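Local coordinates for NTF2-like Protein (Anabaena variabilis ATCC 29413, PDB 3DMC) that is of unknown function but has the SnoaL-like, NTF2-type fold, in which a curved sheet and its helices commonly enclose a pocket, at residues Q23-G28 / T73-S78; F41-P46 / E58-F63; V109-D114 / C121-Y126. All blocks are in the same frame, centred on the assembly; numbering follows the deposited sequence. Where two conformers were deposited one is given.

Contact 1. Residues Q23-G28 / T73-S78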
# COMPACT_ATOMS: atom_id res chain seq x y z
N GLN A 23 1.77 -12.18 -14.87
CA GLN A 23 1.36 -12.93 -16.08
C GLN A 23 -0.14 -12.72 -16.39
O GLN A 23 -0.55 -12.53 -17.54
CB GLN A 23 1.67 -14.41 -15.91
CG GLN A 23 1.25 -15.26 -17.07
CD GLN A 23 1.69 -16.70 -16.93
OE1 GLN A 23 2.44 -17.05 -16.02
NE2 GLN A 23 1.23 -17.55 -17.84
N GLY A 24 -0.94 -12.68 -15.33
CA GLY A 24 -2.37 -12.47 -15.48
C GLY A 24 -2.66 -11.10 -16.01
O GLY A 24 -3.49 -10.90 -16.90
N LEU A 25 -1.93 -10.11 -15.50
CA LEU A 25 -2.14 -8.76 -15.94
C LEU A 25 -1.75 -8.63 -17.41
O LEU A 25 -2.41 -7.95 -18.16
CB LEU A 25 -1.29 -7.79 -15.15
CG LEU A 25 -1.81 -7.52 -13.75
CD1 LEU A 25 -0.84 -6.54 -13.09
CD2 LEU A 25 -3.22 -6.92 -13.84
N ALA A 26 -0.65 -9.27 -17.80
CA ALA A 26 -0.09 -9.05 -19.15
C ALA A 26 -0.87 -9.82 -20.20
O ALA A 26 -0.92 -9.44 -21.36
CB ALA A 26 1.39 -9.47 -19.22
N THR A 27 -1.47 -10.92 -19.78
CA THR A 27 -2.03 -11.91 -20.73
C THR A 27 -3.52 -12.22 -20.57
O THR A 27 -4.15 -12.74 -21.48
CB THR A 27 -1.30 -13.28 -20.64
OG1 THR A 27 -1.62 -13.94 -19.42
CG2 THR A 27 0.22 -13.11 -20.81
N GLY A 28 -4.05 -11.94 -19.39
CA GLY A 28 -5.45 -12.16 -19.07
C GLY A 28 -5.74 -13.60 -18.70
O GLY A 28 -6.87 -14.03 -18.52
N THR A 73 -4.82 -5.60 -24.65
CA THR A 73 -3.46 -6.09 -24.81
C THR A 73 -2.70 -6.15 -23.48
O THR A 73 -1.47 -6.23 -23.46
CB THR A 73 -2.68 -5.28 -25.81
OG1 THR A 73 -2.75 -3.88 -25.49
CG2 THR A 73 -3.26 -5.55 -27.22
N GLY A 74 -3.48 -6.15 -22.41
CA GLY A 74 -2.99 -6.28 -21.04
C GLY A 74 -2.45 -5.02 -20.38
O GLY A 74 -2.47 -3.92 -20.90
N ILE A 75 -1.99 -5.27 -19.16
CA ILE A 75 -1.29 -4.31 -18.29
C ILE A 75 0.11 -4.83 -18.04
O ILE A 75 0.33 -6.01 -17.78
CB ILE A 75 -1.97 -4.14 -16.94
CG1 ILE A 75 -3.31 -3.42 -17.11
CG2 ILE A 75 -1.09 -3.34 -15.93
CD1 ILE A 75 -4.21 -3.57 -15.92
N GLN A 76 1.06 -3.92 -18.20
CA GLN A 76 2.48 -4.16 -17.94
C GLN A 76 2.88 -3.59 -16.58
O GLN A 76 2.41 -2.50 -16.16
CB GLN A 76 3.37 -3.52 -19.00
CG GLN A 76 3.40 -4.28 -20.33
CD GLN A 76 3.98 -5.67 -20.20
OE1 GLN A 76 5.05 -5.87 -19.64
NE2 GLN A 76 3.23 -6.68 -20.70
N ILE A 77 3.76 -4.31 -15.92
CA ILE A 77 4.42 -3.82 -14.70
C ILE A 77 5.74 -3.20 -15.13
O ILE A 77 6.68 -3.89 -15.55
CB ILE A 77 4.59 -4.92 -13.61
CG1 ILE A 77 3.22 -5.31 -13.09
CG2 ILE A 77 5.44 -4.42 -12.44
CD1 ILE A 77 3.25 -6.27 -11.91
N SER A 78 5.72 -1.87 -15.05
CA SER A 78 6.79 -1.01 -15.55
C SER A 78 8.00 -1.10 -14.63
O SER A 78 9.15 -1.13 -15.05
CB SER A 78 6.30 0.45 -15.68
OG SER A 78 5.20 0.55 -16.59

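Contact 2. Residues F41-P46 / E58-F63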
# COMPACT_ATOMS: atom_id res chain seq x y z
N PHE A 41 -9.83 -17.88 0.43
CA PHE A 41 -9.21 -16.66 -0.11
C PHE A 41 -10.16 -15.46 -0.01
O PHE A 41 -11.33 -15.56 -0.38
CB PHE A 41 -8.82 -16.86 -1.58
CG PHE A 41 -8.21 -15.64 -2.22
CD1 PHE A 41 -6.90 -15.30 -1.95
CD2 PHE A 41 -8.95 -14.84 -3.11
CE1 PHE A 41 -6.32 -14.16 -2.57
CE2 PHE A 41 -8.37 -13.71 -3.73
CZ PHE A 41 -7.05 -13.38 -3.44
N THR A 42 -9.66 -14.32 0.48
CA THR A 42 -10.44 -13.07 0.45
C THR A 42 -9.61 -11.99 -0.19
O THR A 42 -8.38 -12.07 -0.25
CB THR A 42 -10.83 -12.56 1.84
OG1 THR A 42 -9.67 -12.02 2.50
CG2 THR A 42 -11.48 -13.65 2.67
N PHE A 43 -10.29 -11.01 -0.74
CA PHE A 43 -9.57 -9.89 -1.37
C PHE A 43 -10.34 -8.62 -1.12
O PHE A 43 -11.57 -8.60 -1.12
CB PHE A 43 -9.29 -10.08 -2.86
CG PHE A 43 -10.52 -10.24 -3.75
CD1 PHE A 43 -11.22 -11.44 -3.79
CD2 PHE A 43 -10.96 -9.22 -4.55
CE1 PHE A 43 -12.33 -11.58 -4.61
CE2 PHE A 43 -12.07 -9.36 -5.36
CZ PHE A 43 -12.75 -10.56 -5.38
N TRP A 44 -9.58 -7.56 -0.89
CA TRP A 44 -10.16 -6.23 -0.65
C TRP A 44 -9.75 -5.30 -1.80
O TRP A 44 -8.59 -5.26 -2.21
CB TRP A 44 -9.61 -5.65 0.67
CG TRP A 44 -10.62 -5.21 1.66
CD1 TRP A 44 -11.04 -5.90 2.76
CD2 TRP A 44 -11.31 -3.95 1.69
NE1 TRP A 44 -11.96 -5.17 3.44
CE2 TRP A 44 -12.15 -3.97 2.82
CE3 TRP A 44 -11.32 -2.83 0.87
CZ2 TRP A 44 -12.98 -2.90 3.15
CZ3 TRP A 44 -12.15 -1.75 1.21
CH2 TRP A 44 -12.99 -1.81 2.33
N PHE A 45 -10.72 -4.55 -2.31
CA PHE A 45 -10.51 -3.63 -3.43
C PHE A 45 -11.21 -2.27 -3.15
O PHE A 45 -12.19 -2.20 -2.46
CB PHE A 45 -10.98 -4.32 -4.72
CG PHE A 45 -10.68 -3.56 -5.98
CD1 PHE A 45 -9.46 -3.70 -6.62
CD2 PHE A 45 -11.64 -2.73 -6.56
CE1 PHE A 45 -9.19 -3.01 -7.80
CE2 PHE A 45 -11.38 -2.04 -7.72
CZ PHE A 45 -10.16 -2.18 -8.35
N PRO A 46 -10.64 -1.16 -3.67
CA PRO A 46 -11.10 0.11 -3.12
C PRO A 46 -12.45 0.63 -3.53
O PRO A 46 -13.06 1.38 -2.78
CB PRO A 46 -10.01 1.10 -3.59
CG PRO A 46 -8.81 0.23 -3.84
CD PRO A 46 -9.38 -1.03 -4.40
N GLU A 58 -14.30 -18.31 -6.57
CA GLU A 58 -15.23 -18.05 -7.68
C GLU A 58 -15.30 -16.55 -7.91
O GLU A 58 -15.25 -16.06 -9.03
CB GLU A 58 -16.64 -18.54 -7.38
CG GLU A 58 -16.74 -20.05 -7.18
N ARG A 59 -15.50 -15.84 -6.81
CA ARG A 59 -15.58 -14.38 -6.85
C ARG A 59 -14.23 -13.78 -7.29
O ARG A 59 -14.17 -12.79 -8.03
CB ARG A 59 -16.01 -13.82 -5.50
CG ARG A 59 -16.12 -12.32 -5.48
CD ARG A 59 -17.35 -11.82 -6.20
NE ARG A 59 -17.64 -10.44 -5.80
CZ ARG A 59 -18.45 -9.62 -6.46
NH1 ARG A 59 -19.05 -10.01 -7.58
NH2 ARG A 59 -18.62 -8.39 -6.01
N ALA A 60 -13.15 -14.42 -6.88
CA ALA A 60 -11.79 -13.96 -7.29
C ALA A 60 -11.66 -14.04 -8.80
O ALA A 60 -11.19 -13.12 -9.46
CB ALA A 60 -10.72 -14.80 -6.62
N LYS A 61 -12.10 -15.15 -9.36
CA LYS A 61 -12.06 -15.32 -10.82
C LYS A 61 -12.86 -14.24 -11.55
O LYS A 61 -12.44 -13.68 -12.57
CB LYS A 61 -12.57 -16.70 -11.25
CG LYS A 61 -12.38 -16.91 -12.72
CD LYS A 61 -12.41 -18.36 -13.14
CE LYS A 61 -12.19 -18.48 -14.65
NZ LYS A 61 -12.86 -19.68 -15.23
N GLU A 62 -14.01 -13.92 -11.00
CA GLU A 62 -14.85 -12.89 -11.60
C GLU A 62 -14.06 -11.58 -11.63
O GLU A 62 -13.96 -10.91 -12.65
CB GLU A 62 -16.13 -12.70 -10.81
CG GLU A 62 -16.97 -13.98 -10.78
CD GLU A 62 -18.24 -13.86 -9.95
OE1 GLU A 62 -18.51 -12.78 -9.38
OE2 GLU A 62 -18.96 -14.87 -9.88
N PHE A 63 -13.51 -11.26 -10.48
CA PHE A 63 -12.72 -10.02 -10.32
C PHE A 63 -11.56 -9.93 -11.34
O PHE A 63 -11.38 -8.93 -12.09
CB PHE A 63 -12.17 -9.94 -8.90
CG PHE A 63 -11.23 -8.81 -8.71
CD1 PHE A 63 -11.68 -7.51 -8.81
CD2 PHE A 63 -9.87 -9.03 -8.47
CE1 PHE A 63 -10.82 -6.44 -8.63
CE2 PHE A 63 -8.99 -7.96 -8.32
CZ PHE A 63 -9.49 -6.66 -8.39

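Contact 3. Residues V109-D114 / C121-Y126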
# COMPACT_ATOMS: atom_id res chain seq x y z
N VAL A 109 0.60 1.33 -7.55
CA VAL A 109 -0.21 0.35 -6.84
C VAL A 109 0.60 -0.31 -5.75
O VAL A 109 1.79 -0.55 -5.88
CB VAL A 109 -0.75 -0.74 -7.79
CG1 VAL A 109 -1.82 -1.62 -7.08
CG2 VAL A 109 -1.31 -0.12 -9.08
N ALA A 110 -0.09 -0.64 -4.67
CA ALA A 110 0.45 -1.55 -3.69
C ALA A 110 -0.52 -2.71 -3.55
O ALA A 110 -1.70 -2.52 -3.33
CB ALA A 110 0.66 -0.87 -2.35
N VAL A 111 -0.01 -3.91 -3.76
CA VAL A 111 -0.78 -5.10 -3.43
C VAL A 111 -0.08 -5.88 -2.34
O VAL A 111 1.14 -6.11 -2.37
CB VAL A 111 -1.08 -6.01 -4.64
CG1 VAL A 111 -1.81 -5.22 -5.76
CG2 VAL A 111 0.18 -6.72 -5.15
N SER A 112 -0.90 -6.29 -1.39
CA SER A 112 -0.48 -6.97 -0.19
C SER A 112 -1.07 -8.38 -0.20
O SER A 112 -2.25 -8.55 -0.45
CB SER A 112 -0.99 -6.18 1.03
OG SER A 112 -0.58 -6.75 2.24
N PHE A 113 -0.20 -9.37 -0.03
CA PHE A 113 -0.65 -10.78 0.09
C PHE A 113 -0.39 -11.29 1.51
O PHE A 113 0.66 -11.00 2.11
CB PHE A 113 0.17 -11.74 -0.83
CG PHE A 113 0.13 -11.42 -2.31
CD1 PHE A 113 -0.89 -10.73 -2.89
CD2 PHE A 113 1.13 -11.93 -3.16
CE1 PHE A 113 -0.92 -10.47 -4.25
CE2 PHE A 113 1.10 -11.69 -4.50
CZ PHE A 113 0.05 -10.96 -5.06
N ASP A 114 -1.29 -12.15 2.02
CA ASP A 114 -0.94 -13.04 3.14
C ASP A 114 -0.65 -14.41 2.58
O ASP A 114 -1.35 -14.89 1.68
CB ASP A 114 -2.08 -13.16 4.15
CG ASP A 114 -2.18 -11.99 5.06
OD1 ASP A 114 -1.53 -10.96 4.83
OD2 ASP A 114 -2.90 -12.10 6.08
N CYS A 121 -3.65 -16.55 0.97
CA CYS A 121 -4.97 -16.62 1.61
C CYS A 121 -5.72 -15.29 1.60
O CYS A 121 -6.92 -15.21 1.81
CB CYS A 121 -4.87 -17.16 3.05
SG CYS A 121 -3.73 -16.30 4.15
N SER A 122 -5.01 -14.21 1.27
CA SER A 122 -5.72 -12.94 1.11
C SER A 122 -4.90 -11.94 0.30
O SER A 122 -3.69 -12.08 0.14
CB SER A 122 -6.07 -12.33 2.45
OG SER A 122 -4.89 -12.00 3.16
N TYR A 123 -5.64 -10.95 -0.18
CA TYR A 123 -5.15 -9.94 -1.10
C TYR A 123 -5.80 -8.60 -0.79
O TYR A 123 -6.98 -8.54 -0.54
CB TYR A 123 -5.52 -10.42 -2.52
CG TYR A 123 -5.38 -9.48 -3.69
CD1 TYR A 123 -6.22 -8.37 -3.86
CD2 TYR A 123 -4.45 -9.74 -4.67
CE1 TYR A 123 -6.11 -7.54 -4.99
CE2 TYR A 123 -4.32 -8.93 -5.77
CZ TYR A 123 -5.17 -7.85 -5.95
OH TYR A 123 -4.99 -7.07 -7.07
N ARG A 124 -5.00 -7.54 -0.82
CA ARG A 124 -5.47 -6.19 -0.63
C ARG A 124 -4.76 -5.29 -1.61
O ARG A 124 -3.52 -5.37 -1.72
CB ARG A 124 -5.17 -5.70 0.79
CG ARG A 124 -5.89 -6.51 1.89
CD ARG A 124 -5.21 -6.32 3.27
NE ARG A 124 -3.87 -6.88 3.26
CZ ARG A 124 -3.64 -8.18 3.33
NH1 ARG A 124 -4.66 -9.01 3.54
NH2 ARG A 124 -2.40 -8.62 3.25
N GLU A 125 -5.56 -4.51 -2.32
CA GLU A 125 -5.09 -3.54 -3.31
C GLU A 125 -5.35 -2.10 -2.90
O GLU A 125 -6.43 -1.72 -2.44
CB GLU A 125 -5.70 -3.84 -4.69
CG GLU A 125 -5.12 -2.89 -5.75
CD GLU A 125 -5.44 -3.24 -7.19
OE1 GLU A 125 -5.75 -4.41 -7.50
OE2 GLU A 125 -5.36 -2.30 -8.02
N TYR A 126 -4.29 -1.30 -3.10
CA TYR A 126 -4.30 0.14 -2.79
C TYR A 126 -3.81 0.94 -4.00
O TYR A 126 -2.86 0.52 -4.69
CB TYR A 126 -3.37 0.45 -1.61
CG TYR A 126 -3.58 -0.33 -0.33
CD1 TYR A 126 -3.09 -1.64 -0.17
CD2 TYR A 126 -4.28 0.24 0.75
CE1 TYR A 126 -3.26 -2.33 1.02
CE2 TYR A 126 -4.48 -0.48 1.95
CZ TYR A 126 -3.97 -1.78 2.06
OH TYR A 126 -4.15 -2.48 3.25
O HOH W 1 -5.35 -13.30 5.66

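Contact 1. Residues Q23-G28 / T73-S78
Leu-25 O, in the last turn of helix 9-27, accepts the backbone amide of Ile-75, with Ile-75 N 2.9 Å from Leu-25 O. The bond is straight at the hydrogen (179°), although the nitrogen stands above the carbonyl plane. Gly-74 leads the chain up to this bond with a positive phi of 82°. Its CA comes within 3.4 Å of Leu-25 O, and a CB there would run into Ala-26 O, so a residue without a side chain suits the site. Ala-26, small enough for a close approach, lays its CA 3.4 Å from Ile-75 O in a CA-H...O contact. Gln-76 starts off away from the helix, but its chain bends at chi2 (-63°) to turn CD back, and NE2 ends 3.7 Å from Ala-26 CB. On the buried side Leu-25 and Ile-75 meet obliquely by their methyls, Leu-25 CD2 lying 4.1 Å from Ile-75 CD1. Ile-77 CG1 adds a looser touch on Leu-25 CD1. The contact thus fastens the end of helix 9-27 to strand 75-85, an outermost strand of the sheet in this chain; Ile-77 also packs on Phe-18 and Thr-22 of the helix, and Gln-76 pairs through its backbone with Glu-97 of strand 89-100.

Contact 2. Residues F41-P46 / E58-F63
Phe-63 meets two phenylalanines of strand 41-45 in two different ways: it turns the edge of its ring to the face of Phe-45 and receives Phe-43 over one of its own faces. The three form an aromatic cluster where helix 57-69 lies on the sheet of the NTF2-like fold, and no hydrogen bond crosses between the segments. The Phe-45 pair is T-shaped, its planes at 63° and Phe-63 CZ 3.4 Å from Phe-45 CD1. Phe-43 instead crosses Phe-63 obliquely, with planes at 34° and Phe-43 CE2 3.5 Å from Phe-63 CG. Phe-43 CG sits between the backbone N and the carbonyl carbon (chi1 61°), the crowded position, and the ring extends to the helix backbone, where Phe-43 CE1 lies 3.6 Å from Ala-60 CA. Alanine suits this spot because its short side chain lets the rings come close to the helix, and Phe-41 CE2 lies 3.9 Å from Ala-60 CB. At the margin Arg-59 contributes its aliphatic part, CG resting 3.8 Å from Phe-43 CZ. Its charged end has other partners: NH1 forms a weak salt bridge to Glu-62 OE1, and NE bonds to OD1 of Asn-54, whose ND2 is hydrogen-bonded to Phe-43 O.

Contact 3. Residues V109-D114 / C121-Y126
Arg-124 reaches across to strand 103-116 and places NH2 2.8 Å from Ser-112 OG, which lies in the guanidinium plane. The same NH2 makes a salt bridge to Asp-114, 3.0 Å from OD1, meeting that oxygen from above the carboxylate plane. The chain bends at chi3 (-66°), which sets NE, and one face of the guanidinium lies over Ser-112 O. Arginine suits this place because its separate N-H groups can serve several acceptors: NH1 goes to Ser-122 OG of its own strand at 3.0 Å. Ser-122 OG, held between its backbone N and carbonyl carbon (chi1 64°), also binds a water at 2.9 Å; that water donates to Asp-114 OD2. Further partners are Thr-89 for Asp-114 OD1 and, on the second subunit, Glu-93 for Ser-112 OG, Arg-124 NE and Tyr-126 OH, and Arg-82 for Asp-114 OD2.

The other face carries Val-111, Phe-113, Tyr-123 and Glu-125. Phe-113 and Tyr-123 lie side by side, Tyr-123 CD2 approaching the edge of the Phe-113 ring 3.6 Å from CE1. Tyr-123 OH donates to Glu-125 OE1 at 2.8 Å, on the anti side of the carboxylate, so the tyrosine pairs apolar packing with a polar tip. Backbone bonds at the hydrogen-bonded antiparallel pairs Ala-110 with Tyr-126, Ser-112 with Arg-124 and Asp-114 with Ser-122 set the register. The hairpin lies within the sheet, between strands 89-100 and 41-45; helix 9-27 covers the Tyr-123 face through Phe-18 and Phe-21, while the second subunit meets the Arg-124 face.

Overall arrangement
Contacts 2 and 3 are buried and share the sheet directly: strands 41-45 and 119-127 are neighbours, and Trp-44 N probably bonds to Tyr-123 O at 2.8 Å. Contact 1 is only partly buried and lies apart, about 17 Å from contact 3 and 18 Å from contact 2 between centres, where a helix end meets an outermost strand, 75-85. The chemistry follows position. Contact 1 relies on one backbone bond and small or aliphatic groups, contact 2 on aromatic rings under a helix, and contact 3 on backbone pairing between a mixed face, partly covered by a helix, and a largely polar face toward the second subunit. Acetate, probably from the crystallisation liquor, lies near each contact, consistent with a pocket.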